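Local coordinates for protein p1 (Rice yellow mottle virus, PDB 6TY2) that suppresses RNA silencing in the host and takes part in virus spread, this piece being its C-terminal zinc-finger domain, at residues Arg6-Arg11 with Leu34-Cys39. Numbering follows the deposited sequence.
Sequences REHQER and LSRDAC. With ZN (zinc ion), chain C.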
# COMPACT_ATOMS: atom_id res chain seq x y z
N ARG A 6 18.80 2.13 2.85
CA ARG A 6 18.74 0.79 3.36
C ARG A 6 17.33 0.22 3.15
O ARG A 6 17.18 -0.89 2.66
CB ARG A 6 19.12 0.76 4.84
CG ARG A 6 19.57 -0.60 5.35
CD ARG A 6 19.64 -0.60 6.87
NE ARG A 6 20.36 0.56 7.39
CZ ARG A 6 21.56 0.51 7.96
NH1 ARG A 6 22.18 -0.65 8.11
NH2 ARG A 6 22.13 1.63 8.40
N GLU A 7 16.31 1.00 3.47
CA GLU A 7 14.93 0.52 3.33
C GLU A 7 14.52 0.36 1.87
O GLU A 7 13.69 -0.50 1.55
CB GLU A 7 13.96 1.46 4.06
CG GLU A 7 14.00 1.28 5.58
CD GLU A 7 13.14 2.29 6.32
OE1 GLU A 7 12.59 1.95 7.39
OE2 GLU A 7 13.02 3.44 5.85
N HIS A 8 15.08 1.17 0.97
CA HIS A 8 14.85 0.96 -0.46
C HIS A 8 15.44 -0.38 -0.90
O HIS A 8 14.83 -1.10 -1.69
CB HIS A 8 15.44 2.09 -1.29
CG HIS A 8 14.73 3.39 -1.14
ND1 HIS A 8 15.27 4.58 -1.57
CD2 HIS A 8 13.51 3.70 -0.63
CE1 HIS A 8 14.42 5.57 -1.31
NE2 HIS A 8 13.34 5.05 -0.75
N GLN A 9 16.64 -0.69 -0.40
CA GLN A 9 17.31 -1.96 -0.69
C GLN A 9 16.50 -3.16 -0.23
O GLN A 9 16.30 -4.11 -0.99
CB GLN A 9 18.70 -2.03 -0.05
CG GLN A 9 19.79 -1.32 -0.85
CD GLN A 9 21.21 -1.55 -0.29
OE1 GLN A 9 21.41 -1.66 0.92
NE2 GLN A 9 22.19 -1.62 -1.19
N GLU A 10 16.05 -3.13 1.02
CA GLU A 10 15.30 -4.24 1.57
C GLU A 10 13.97 -4.38 0.84
O GLU A 10 13.54 -5.49 0.53
CB GLU A 10 15.05 -4.09 3.07
CG GLU A 10 16.11 -3.36 3.89
CD GLU A 10 17.48 -4.06 3.96
OE1 GLU A 10 17.53 -5.24 4.38
OE2 GLU A 10 18.50 -3.40 3.63
N ARG A 11 13.30 -3.27 0.56
CA ARG A 11 12.06 -3.34 -0.18
C ARG A 11 12.29 -3.81 -1.63
O ARG A 11 11.52 -4.61 -2.15
CB ARG A 11 11.34 -1.99 -0.18
CG ARG A 11 9.98 -2.07 -0.84
CD ARG A 11 8.96 -1.32 -0.02
NE ARG A 11 7.73 -1.08 -0.78
CZ ARG A 11 6.71 -1.92 -0.80
NH1 ARG A 11 6.77 -3.07 -0.13
NH2 ARG A 11 5.62 -1.63 -1.51
N LEU A 34 12.01 0.84 -6.18
CA LEU A 34 11.99 2.15 -5.53
C LEU A 34 13.31 2.92 -5.67
O LEU A 34 14.40 2.33 -5.69
CB LEU A 34 11.67 2.00 -4.05
CG LEU A 34 10.27 1.69 -3.54
CD1 LEU A 34 9.73 0.39 -4.10
CD2 LEU A 34 10.34 1.60 -2.03
N SER A 35 13.20 4.24 -5.74
CA SER A 35 14.35 5.13 -5.56
C SER A 35 13.85 6.35 -4.83
O SER A 35 12.65 6.48 -4.61
CB SER A 35 14.98 5.53 -6.89
OG SER A 35 14.08 6.31 -7.64
N ARG A 36 14.75 7.26 -4.47
CA ARG A 36 14.36 8.51 -3.84
C ARG A 36 13.41 9.30 -4.74
O ARG A 36 12.61 10.08 -4.25
CB ARG A 36 15.58 9.36 -3.50
CG ARG A 36 16.47 8.76 -2.42
CD ARG A 36 17.64 9.67 -2.07
NE ARG A 36 18.60 9.00 -1.19
CZ ARG A 36 19.64 9.60 -0.62
NH1 ARG A 36 19.87 10.89 -0.85
NH2 ARG A 36 20.46 8.92 0.17
N ASP A 37 13.50 9.09 -6.04
CA ASP A 37 12.70 9.89 -6.96
C ASP A 37 11.35 9.25 -7.32
O ASP A 37 10.56 9.85 -8.07
CB ASP A 37 13.52 10.18 -8.21
CG ASP A 37 14.81 10.91 -7.88
OD1 ASP A 37 14.78 11.95 -7.17
OD2 ASP A 37 15.87 10.40 -8.31
N ALA A 38 11.07 8.06 -6.79
CA ALA A 38 9.74 7.47 -6.86
C ALA A 38 9.67 6.36 -5.83
O ALA A 38 10.21 5.28 -6.04
CB ALA A 38 9.42 6.95 -8.27
N CYS A 39 8.99 6.64 -4.73
CA CYS A 39 9.00 5.78 -3.55
C CYS A 39 7.61 5.62 -2.94
O CYS A 39 6.85 6.58 -2.89
CB CYS A 39 9.98 6.38 -2.54
SG CYS A 39 9.96 5.72 -0.91
ZN ZN C . 11.97 6.39 -0.02
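In His-8 the ring carbon CG stands anti to the carbonyl carbon (chi1 -70°), which sends it toward the loop, and chi2 (166°) turns the ring so that NE2 faces the zinc ion; SG of Cys-39, anti to its backbone N (chi1 168°), meets the metal from the loop. NE2 of His-8 binds it at 2.0 Å and SG of Cys-39 at 2.3 Å. Histidine suits the helix because its ring spans the gap and still offers a nitrogen ligand; cysteine supplies a soft sulfur that binds zinc tightly. His-44 and Cys-48 complete the site, and Glu-7 positions His-44 by a second-shell hydrogen bond to NE2. Next to the metal-binding nitrogen, CE1 of His-8 lies 3.6 Å from the backbone N of Arg-36, whose CG reaches the ring edge in plane. The guanidinium of Arg-36 goes on to a salt bridge with Asp-5. Leu-34 crosses the imidazole at about a right angle, and its CD2 also packs 3.8 Å from CD of Arg-11, an aliphatic stem whose charged end pairs with Asp-40. One ligand from the helix and three from the chain that follows, in the order His-Cys-His-Cys, make this a zinc finger.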